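Local coordinates for fatty acid amide hydrolase (Candida albicans, PDB 6KVR), which probably hydrolyses monocarboxylic acid amides to the carboxylate and ammonium, as an enzyme of the amidase signature family, at residues L447-N452 against L486-F492; A388-H393 against N480-L486; D349-V353 against T385-Y389. All blocks are in the same frame, centred on the assembly; numbering follows the deposited sequence.

Interaction 1. Residues L447-N452 against L486-F492; sequences LRDQYN and LWNILDF
R448 reaches from the middle of one helix to the C-terminal end of another and grips a single backbone oxygen, I489 O, with two nitrogens. The acceptor belongs to the last turn of helix 482-490, which finishes in a Schellman motif: D491, at positive phi, is its C-prime residue, and F492 N turns back to W487 O. The R448 chain runs extended from CG to NE and lies along L490 O before the guanidinium meets I489 O at its edge. NE gives the straighter bond, 2.9 Å to I489 O at 162° and in the carbonyl plane, while NH2 comes to the same oxygen from above that plane at 3.3 Å. D491 CB covers one face of the guanidinium, 3.4 Å from R448 NH2. The D491 carboxylate itself is engaged by R549, R271 and T274, and its charge probably still favours the nearby arginine. A positive group beside a helix C-terminus would probably also be favoured by the helix dipole.

The helices cross steeply, their short axes at 104°, and L490 fills the angle between them. With CG anti to its carbonyl carbon (chi1 -60°), L490 sends CD2 to L447 O and lays CD1 over one face of the Y451 ring, a CH-pi contact 3.7 Å from the centroid. Y451 OH bonds to P383 O, which fixes the far end of this ring. Beyond R448, the second subunit packs along helix 434-457, where K280 of the second subunit forms a salt bridge with D449. Past the helix end, F492 CZ closes on Y451 CB at 3.8 Å.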
loop_
_atom_site.group_PDB
_atom_site.type_symbol
_atom_site.label_atom_id
_atom_site.label_comp_id
_atom_site.label_asym_id
_atom_site.label_seq_id
_atom_site.Cartn_x
_atom_site.Cartn_y
_atom_site.Cartn_z
ATOM N N LEU A 447 -2.726 15.624 -2.073
ATOM C CA LEU A 447 -1.633 16.234 -1.324
ATOM C C LEU A 447 -0.315 15.532 -1.605
ATOM O O LEU A 447 0.716 16.183 -1.801
ATOM C CB LEU A 447 -1.935 16.191 0.173
ATOM C CG LEU A 447 -3.101 17.074 0.602
ATOM C CD1 LEU A 447 -3.576 16.621 1.964
ATOM C CD2 LEU A 447 -2.684 18.545 0.618
ATOM N N ARG A 448 -0.331 14.196 -1.598
ATOM C CA ARG A 448 0.874 13.428 -1.881
ATOM C C ARG A 448 1.448 13.770 -3.252
ATOM O O ARG A 448 2.670 13.903 -3.405
ATOM C CB ARG A 448 0.573 11.935 -1.791
ATOM C CG ARG A 448 0.497 11.433 -0.366
ATOM C CD ARG A 448 0.111 9.958 -0.313
ATOM N NE ARG A 448 -0.096 9.536 1.069
ATOM C CZ ARG A 448 -0.264 8.276 1.452
ATOM N NH1 ARG A 448 -0.335 7.291 0.568
ATOM N NH2 ARG A 448 -0.357 8.000 2.753
ATOM N N ASP A 449 0.587 13.909 -4.263
ATOM C CA ASP A 449 1.080 14.261 -5.588
ATOM C C ASP A 449 1.612 15.685 -5.600
ATOM O O ASP A 449 2.669 15.951 -6.187
ATOM C CB ASP A 449 -0.023 14.083 -6.635
ATOM C CG ASP A 449 -0.220 12.622 -7.029
ATOM O OD1 ASP A 449 0.780 11.873 -7.072
ATOM O OD2 ASP A 449 -1.375 12.213 -7.292
ATOM N N GLN A 450 0.907 16.611 -4.938
ATOM C CA GLN A 450 1.359 17.997 -4.930
ATOM C C GLN A 450 2.783 18.093 -4.395
ATOM O O GLN A 450 3.625 18.787 -4.973
ATOM C CB GLN A 450 0.401 18.865 -4.104
ATOM C CG GLN A 450 0.762 20.342 -4.117
ATOM C CD GLN A 450 -0.265 21.235 -3.416
ATOM O OE1 GLN A 450 -1.077 20.774 -2.611
ATOM N NE2 GLN A 450 -0.236 22.518 -3.739
ATOM N N TYR A 451 3.083 17.358 -3.321
ATOM C CA TYR A 451 4.394 17.437 -2.685
ATOM C C TYR A 451 5.435 16.628 -3.440
ATOM O O TYR A 451 6.604 17.024 -3.510
ATOM C CB TYR A 451 4.308 16.949 -1.228
ATOM C CG TYR A 451 3.918 18.026 -0.256
ATOM C CD1 TYR A 451 2.624 18.522 -0.233
ATOM C CD2 TYR A 451 4.849 18.566 0.621
ATOM C CE1 TYR A 451 2.268 19.524 0.632
ATOM C CE2 TYR A 451 4.501 19.566 1.503
ATOM C CZ TYR A 451 3.206 20.042 1.502
ATOM O OH TYR A 451 2.838 21.037 2.387
ATOM N N ASN A 452 5.046 15.473 -3.971
ATOM C CA ASN A 452 5.992 14.696 -4.756
ATOM C C ASN A 452 6.358 15.450 -6.030
ATOM O O ASN A 452 7.532 15.506 -6.406
ATOM C CB ASN A 452 5.401 13.312 -5.048
ATOM C CG ASN A 452 6.313 12.428 -5.895
ATOM O OD1 ASN A 452 7.446 12.112 -5.514
ATOM N ND2 ASN A 452 5.794 11.988 -7.039
ATOM N N LEU A 486 2.022 16.115 9.306
ATOM C CA LEU A 486 2.090 16.351 7.863
ATOM C C LEU A 486 2.750 15.181 7.140
ATOM O O LEU A 486 2.268 14.731 6.094
ATOM C CB LEU A 486 2.856 17.644 7.579
ATOM C CG LEU A 486 3.154 17.941 6.110
ATOM C CD1 LEU A 486 1.849 18.156 5.325
ATOM C CD2 LEU A 486 4.151 19.123 5.931
ATOM N N TRP A 487 3.865 14.686 7.671
ATOM C CA TRP A 487 4.554 13.585 7.011
ATOM C C TRP A 487 3.865 12.235 7.220
ATOM O O TRP A 487 4.210 11.268 6.523
ATOM C CB TRP A 487 6.023 13.552 7.473
ATOM C CG TRP A 487 6.587 14.941 7.371
ATOM C CD1 TRP A 487 6.937 15.757 8.399
ATOM C CD2 TRP A 487 6.797 15.707 6.161
ATOM N NE1 TRP A 487 7.376 16.967 7.914
ATOM C CE2 TRP A 487 7.294 16.965 6.546
ATOM C CE3 TRP A 487 6.622 15.442 4.798
ATOM C CZ2 TRP A 487 7.616 17.964 5.618
ATOM C CZ3 TRP A 487 6.952 16.439 3.870
ATOM C CH2 TRP A 487 7.433 17.684 4.288
ATOM N N ASN A 488 2.880 12.149 8.124
ATOM C CA ASN A 488 2.084 10.927 8.190
ATOM C C ASN A 488 1.049 10.877 7.074
ATOM O O ASN A 488 0.850 9.824 6.460
ATOM C CB ASN A 488 1.387 10.806 9.539
ATOM C CG ASN A 488 2.370 10.630 10.678
ATOM O OD1 ASN A 488 2.626 11.564 11.430
ATOM N ND2 ASN A 488 2.948 9.442 10.790
ATOM N N ILE A 489 0.381 11.998 6.794
ATOM C CA ILE A 489 -0.620 11.946 5.734
ATOM C C ILE A 489 0.066 11.872 4.370
ATOM O O ILE A 489 -0.423 11.191 3.472
ATOM C CB ILE A 489 -1.626 13.120 5.839
ATOM C CG1 ILE A 489 -2.756 12.926 4.833
ATOM C CG2 ILE A 489 -0.960 14.479 5.602
ATOM C CD1 ILE A 489 -3.837 14.019 4.881
ATOM N N LEU A 490 1.222 12.523 4.201
ATOM C CA LEU A 490 1.975 12.362 2.953
ATOM C C LEU A 490 2.691 11.019 2.874
ATOM O O LEU A 490 3.005 10.568 1.765
ATOM C CB LEU A 490 3.002 13.488 2.788
ATOM C CG LEU A 490 2.473 14.932 2.736
ATOM C CD1 LEU A 490 3.614 15.965 2.725
ATOM C CD2 LEU A 490 1.546 15.146 1.548
ATOM N N ASP A 491 2.945 10.372 4.017
ATOM C CA ASP A 491 3.728 9.131 4.093
ATOM C C ASP A 491 5.119 9.287 3.464
ATOM O O ASP A 491 5.561 8.452 2.668
ATOM C CB ASP A 491 2.997 7.948 3.460
ATOM C CG ASP A 491 3.656 6.600 3.800
ATOM O OD1 ASP A 491 3.398 5.596 3.081
ATOM O OD2 ASP A 491 4.461 6.534 4.764
ATOM N N PHE A 492 5.821 10.352 3.842
ATOM C CA PHE A 492 7.208 10.509 3.400
ATOM C C PHE A 492 8.153 9.983 4.474
ATOM O O PHE A 492 7.943 10.247 5.665
ATOM C CB PHE A 492 7.552 11.983 3.124
ATOM C CG PHE A 492 6.988 12.541 1.819
ATOM C CD1 PHE A 492 5.992 11.885 1.120
ATOM C CD2 PHE A 492 7.483 13.736 1.297
ATOM C CE1 PHE A 492 5.475 12.402 -0.072
ATOM C CE2 PHE A 492 6.986 14.259 0.099
ATOM C CZ PHE A 492 5.972 13.584 -0.587
#

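Interaction 2. Residues A388-H393 against N480-L486; sequences AYETVH and NWSYTSL
Y389 and H393, one turn apart on helix 385-397, face the start of helix 482-490 across a shared water. This water lies 2.7 Å from Y389 OH and 2.8 Å from H393 NE2, and it accepts a hydrogen bond from W481 N, the backbone amide at the N-cap position. No direct hydrogen bond joins the two segments, so the water carries the polar link. Within the first segment, H393 ND1 donates to Y389 O at 2.9 Å, while H393 N reaches that oxygen from the opposite face of its plane. The ND1 bond helps hold the imidazole with one face over Y389 CZ. On the other side, N480 OD1 accepts from S482 N in an Asx turn that leads into the helix.

Most of the remaining contact is van der Waals packing. Y389 CG is anti to the backbone N (chi1 178°), which carries CD1 to 3.8 Å from S482 CB and CE1 to N480 OD1. S485 OG meets the imidazole edge in plane, 3.8 Å from H393 CE1, and also touches V392 CG1. The H393 and W481 rings meet obliquely, neither stacked nor edge-to-face. At the far end A388 CB meets L486 CD1.

Beside the predicted substrate-binding G255, T484 OG1 bonds to that residue's carbonyl, and Y425 packs edge-to-face on both H393 and W481. The short axes of the two helix segments cross at 71°; helix 434-457 packs on A388 and T391, helix 522-529 covers Y389 through L523, and Q544 of strand 540-546 bonds to Y483 O.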
loop_
_atom_site.group_PDB
_atom_site.type_symbol
_atom_site.label_atom_id
_atom_site.label_comp_id
_atom_site.label_asym_id
_atom_site.label_seq_id
_atom_site.Cartn_x
_atom_site.Cartn_y
_atom_site.Cartn_z
ATOM N N ALA A 388 -4.084 19.627 4.973
ATOM C CA ALA A 388 -3.434 18.401 5.417
ATOM C C ALA A 388 -3.711 18.146 6.893
ATOM O O ALA A 388 -4.061 17.026 7.280
ATOM C CB ALA A 388 -1.929 18.459 5.152
ATOM N N TYR A 389 -3.622 19.190 7.719
ATOM C CA TYR A 389 -3.839 19.039 9.157
ATOM C C TYR A 389 -5.267 18.607 9.454
ATOM O O TYR A 389 -5.493 17.665 10.222
ATOM C CB TYR A 389 -3.517 20.350 9.875
ATOM C CG TYR A 389 -3.758 20.306 11.369
ATOM C CD1 TYR A 389 -2.812 19.762 12.233
ATOM C CD2 TYR A 389 -4.939 20.809 11.922
ATOM C CE1 TYR A 389 -3.020 19.738 13.610
ATOM C CE2 TYR A 389 -5.161 20.779 13.310
ATOM C CZ TYR A 389 -4.201 20.239 14.145
ATOM O OH TYR A 389 -4.418 20.194 15.518
ATOM N N GLU A 390 -6.243 19.269 8.823
ATOM C CA GLU A 390 -7.646 18.946 9.055
ATOM C C GLU A 390 -7.992 17.561 8.534
ATOM O O GLU A 390 -8.744 16.819 9.178
ATOM C CB GLU A 390 -8.557 19.980 8.383
ATOM C CG GLU A 390 -8.775 21.231 9.217
ATOM C CD GLU A 390 -9.178 22.443 8.383
ATOM O OE1 GLU A 390 -9.154 23.569 8.928
ATOM O OE2 GLU A 390 -9.544 22.271 7.195
ATOM N N THR A 391 -7.474 17.198 7.357
ATOM C CA THR A 391 -7.812 15.891 6.808
ATOM C C THR A 391 -7.264 14.776 7.688
ATOM O O THR A 391 -7.972 13.813 7.997
ATOM C CB THR A 391 -7.290 15.749 5.373
ATOM O OG1 THR A 391 -7.845 16.787 4.561
ATOM C CG2 THR A 391 -7.706 14.388 4.795
ATOM N N VAL A 392 -6.004 14.888 8.116
ATOM C CA VAL A 392 -5.449 13.780 8.878
ATOM C C VAL A 392 -6.098 13.697 10.256
ATOM O O VAL A 392 -6.347 12.599 10.768
ATOM C CB VAL A 392 -3.913 13.877 8.961
ATOM C CG1 VAL A 392 -3.439 14.888 10.029
ATOM C CG2 VAL A 392 -3.328 12.465 9.195
ATOM N N HIS A 393 -6.461 14.834 10.846
ATOM C CA HIS A 393 -7.105 14.758 12.153
ATOM C C HIS A 393 -8.535 14.241 12.052
ATOM O O HIS A 393 -9.018 13.611 12.997
ATOM C CB HIS A 393 -7.033 16.104 12.872
ATOM C CG HIS A 393 -5.687 16.355 13.484
ATOM N ND1 HIS A 393 -4.536 16.451 12.730
ATOM C CD2 HIS A 393 -5.289 16.384 14.777
ATOM C CE1 HIS A 393 -3.495 16.598 13.532
ATOM N NE2 HIS A 393 -3.925 16.560 14.781
ATOM N N ASN A 480 -0.502 20.670 19.500
ATOM C CA ASN A 480 -0.394 20.786 18.053
ATOM C C ASN A 480 0.600 19.770 17.504
ATOM O O ASN A 480 1.800 19.836 17.813
ATOM C CB ASN A 480 0.041 22.194 17.658
ATOM C CG ASN A 480 0.450 22.271 16.219
ATOM O OD1 ASN A 480 -0.279 21.824 15.340
ATOM N ND2 ASN A 480 1.634 22.797 15.966
ATOM N N TRP A 481 0.119 18.877 16.643
ATOM C CA TRP A 481 0.960 17.888 15.974
ATOM C C TRP A 481 1.345 18.268 14.529
ATOM O O TRP A 481 1.917 17.434 13.808
ATOM C CB TRP A 481 0.242 16.540 15.933
ATOM C CG TRP A 481 -0.168 15.941 17.241
ATOM C CD1 TRP A 481 -0.041 16.485 18.492
ATOM C CD2 TRP A 481 -0.804 14.668 17.417
ATOM N NE1 TRP A 481 -0.553 15.621 19.436
ATOM C CE2 TRP A 481 -1.030 14.501 18.803
ATOM C CE3 TRP A 481 -1.200 13.650 16.534
ATOM C CZ2 TRP A 481 -1.614 13.347 19.333
ATOM C CZ3 TRP A 481 -1.793 12.505 17.062
ATOM C CH2 TRP A 481 -1.987 12.366 18.454
ATOM N N SER A 482 1.029 19.487 14.080
ATOM C CA SER A 482 1.084 19.772 12.645
ATOM C C SER A 482 2.463 19.494 12.043
ATOM O O SER A 482 2.553 19.063 10.882
ATOM C CB SER A 482 0.672 21.227 12.381
ATOM O OG SER A 482 1.567 22.126 13.020
ATOM N N TYR A 483 3.542 19.696 12.815
ATOM C CA TYR A 483 4.883 19.570 12.255
ATOM C C TYR A 483 5.265 18.116 11.985
ATOM O O TYR A 483 6.059 17.851 11.070
ATOM C CB TYR A 483 5.900 20.265 13.175
ATOM C CG TYR A 483 5.922 21.761 12.927
ATOM C CD1 TYR A 483 6.619 22.296 11.845
ATOM C CD2 TYR A 483 5.175 22.629 13.719
ATOM C CE1 TYR A 483 6.607 23.664 11.597
ATOM C CE2 TYR A 483 5.153 23.987 13.479
ATOM C CZ TYR A 483 5.870 24.502 12.424
ATOM O OH TYR A 483 5.840 25.857 12.194
ATOM N N THR A 484 4.708 17.159 12.734
ATOM C CA THR A 484 4.945 15.743 12.444
ATOM C C THR A 484 3.815 15.109 11.647
ATOM O O THR A 484 4.074 14.277 10.764
ATOM C CB THR A 484 5.132 14.924 13.724
ATOM O OG1 THR A 484 4.127 15.293 14.681
ATOM C CG2 THR A 484 6.542 15.102 14.317
ATOM N N SER A 485 2.564 15.487 11.927
ATOM C CA SER A 485 1.454 14.791 11.296
ATOM C C SER A 485 1.412 15.029 9.792
ATOM O O SER A 485 0.837 14.208 9.071
ATOM C CB SER A 485 0.126 15.198 11.944
ATOM O OG SER A 485 -0.194 16.549 11.668
ATOM N N LEU A 486 2.022 16.115 9.306
ATOM C CA LEU A 486 2.090 16.351 7.863
ATOM C C LEU A 486 2.750 15.181 7.140
ATOM O O LEU A 486 2.268 14.731 6.094
ATOM C CB LEU A 486 2.856 17.644 7.579
ATOM C CG LEU A 486 3.154 17.941 6.110
ATOM C CD1 LEU A 486 1.849 18.156 5.325
ATOM C CD2 LEU A 486 4.151 19.123 5.931
HETATM O O HOH W 1 -2.800 18.344 16.569
#

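Interaction 3. Residues D349-V353 against T385-Y389; sequences DDGLV and TKLAY
With its chi1 at 53°, T385 holds OG1 between the backbone N and the carbonyl carbon and CG2 anti to the latter, a rotation that aims the hydroxyl at the loop 349-353. There OG1 donates to D350 O at 2.6 Å, almost in line with the carbonyl (173°). L352 has its CG anti to the carbonyl carbon (chi1 -52°), and its two methyls rest on the first turn of helix 385-397: CD1 rests 3.7 Å from T385 O and 3.9 Å from Y389 CB, and CD2 lies against K386 CA. The K386 chain then runs on, extended, away from the loop.

The loop's own bonds shape the turn that presents D350 O. D350 OD1 takes two amides, V353 N on its syn lone pair at 3.1 Å and L352 N from above the carboxylate plane, while its OD2 is bonded to S482. One residue earlier, D349 OD1 accepts from G351 N at 2.7 Å through its anti lone pair and also pairs with R520. G351 sits at positive phi, where a CB would jam against the preceding carbonyl oxygen. These are two successive Asx turns, the second extended to V353 as an Asx motif, in the loop between strand 343-346 and helix 357-372, docked on the N-terminal turn of helix 385-397.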
loop_
_atom_site.group_PDB
_atom_site.type_symbol
_atom_site.label_atom_id
_atom_site.label_comp_id
_atom_site.label_asym_id
_atom_site.label_seq_id
_atom_site.Cartn_x
_atom_site.Cartn_y
_atom_site.Cartn_z
ATOM N N ASP A 349 8.306 27.705 8.891
ATOM C CA ASP A 349 7.008 27.920 9.515
ATOM C C ASP A 349 5.993 27.185 8.651
ATOM O O ASP A 349 5.894 27.459 7.449
ATOM C CB ASP A 349 6.704 29.426 9.620
ATOM C CG ASP A 349 5.392 29.743 10.354
ATOM O OD1 ASP A 349 4.296 29.290 9.946
ATOM O OD2 ASP A 349 5.465 30.465 11.371
ATOM N N ASP A 350 5.261 26.230 9.226
ATOM C CA ASP A 350 4.344 25.442 8.415
ATOM C C ASP A 350 3.070 26.197 8.052
ATOM O O ASP A 350 2.175 25.600 7.450
ATOM C CB ASP A 350 4.001 24.127 9.119
ATOM C CG ASP A 350 3.088 24.310 10.328
ATOM O OD1 ASP A 350 3.008 25.429 10.887
ATOM O OD2 ASP A 350 2.453 23.309 10.719
ATOM N N GLY A 351 2.974 27.486 8.382
ATOM C CA GLY A 351 1.795 28.259 8.068
ATOM C C GLY A 351 0.664 28.110 9.063
ATOM O O GLY A 351 -0.366 28.777 8.909
ATOM N N LEU A 352 0.818 27.256 10.075
ATOM C CA LEU A 352 -0.196 27.041 11.099
ATOM C C LEU A 352 0.225 27.551 12.467
ATOM O O LEU A 352 -0.502 28.337 13.080
ATOM C CB LEU A 352 -0.545 25.546 11.194
ATOM C CG LEU A 352 -0.913 24.936 9.844
ATOM C CD1 LEU A 352 -1.275 23.481 9.990
ATOM C CD2 LEU A 352 -2.058 25.721 9.205
ATOM N N VAL A 353 1.379 27.113 12.973
ATOM C CA VAL A 353 1.822 27.451 14.318
ATOM C C VAL A 353 3.283 27.889 14.253
ATOM O O VAL A 353 4.167 27.092 13.910
ATOM C CB VAL A 353 1.641 26.279 15.303
ATOM C CG1 VAL A 353 2.103 26.679 16.706
ATOM C CG2 VAL A 353 0.170 25.811 15.342
ATOM N N THR A 385 -1.052 23.110 4.035
ATOM C CA THR A 385 -0.836 22.504 5.349
ATOM C C THR A 385 -2.103 22.526 6.204
ATOM O O THR A 385 -2.322 21.616 7.005
ATOM C CB THR A 385 0.317 23.193 6.094
ATOM O OG1 THR A 385 0.099 24.604 6.139
ATOM C CG2 THR A 385 1.669 22.902 5.406
ATOM N N LYS A 386 -2.956 23.534 6.039
ATOM C CA LYS A 386 -4.219 23.549 6.765
ATOM C C LYS A 386 -5.128 22.408 6.319
ATOM O O LYS A 386 -5.722 21.717 7.154
ATOM C CB LYS A 386 -4.917 24.898 6.588
ATOM C CG LYS A 386 -6.256 24.991 7.314
ATOM C CD LYS A 386 -6.772 26.419 7.318
ATOM C CE LYS A 386 -8.215 26.482 7.807
ATOM N NZ LYS A 386 -8.740 27.882 7.825
ATOM N N LEU A 387 -5.261 22.192 5.005
ATOM C CA LEU A 387 -6.041 21.046 4.549
ATOM C C LEU A 387 -5.419 19.735 5.028
ATOM O O LEU A 387 -6.137 18.814 5.441
ATOM C CB LEU A 387 -6.165 21.071 3.025
ATOM C CG LEU A 387 -7.028 19.986 2.375
ATOM C CD1 LEU A 387 -8.485 20.116 2.814
ATOM C CD2 LEU A 387 -6.900 20.057 0.849
ATOM N N ALA A 388 -4.084 19.627 4.973
ATOM C CA ALA A 388 -3.434 18.401 5.417
ATOM C C ALA A 388 -3.711 18.146 6.893
ATOM O O ALA A 388 -4.061 17.026 7.280
ATOM C CB ALA A 388 -1.929 18.459 5.152
ATOM N N TYR A 389 -3.622 19.190 7.719
ATOM C CA TYR A 389 -3.839 19.039 9.157
ATOM C C TYR A 389 -5.267 18.607 9.454
ATOM O O TYR A 389 -5.493 17.665 10.222
ATOM C CB TYR A 389 -3.517 20.350 9.875
ATOM C CG TYR A 389 -3.758 20.306 11.369
ATOM C CD1 TYR A 389 -2.812 19.762 12.233
ATOM C CD2 TYR A 389 -4.939 20.809 11.922
ATOM C CE1 TYR A 389 -3.020 19.738 13.610
ATOM C CE2 TYR A 389 -5.161 20.779 13.310
ATOM C CZ TYR A 389 -4.201 20.239 14.145
ATOM O OH TYR A 389 -4.418 20.194 15.518
#

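In the fold
From the N terminus, the loop after strand 343-346 comes first. Interaction 3 closes the stretch through helix 357-372 and strand 376-379 by setting that loop on the start of helix 385-397. The same helix opens interaction 2, a long closure over 86 residues that ends at helix 482-490. Interaction 1 begins within that span, on helix 434-457, and ends beyond it, so interactions 1 and 2 cross and share L486; interaction 3 is complete before interaction 1 opens. At the junctions I489 packs on V392, Y451 OH touches T385 CG2, and S482 and Y483 probably bond to the 349-353 loop. Helices 385-397, 434-457 and 482-490 are thus joined pairwise beside the mixed sheet.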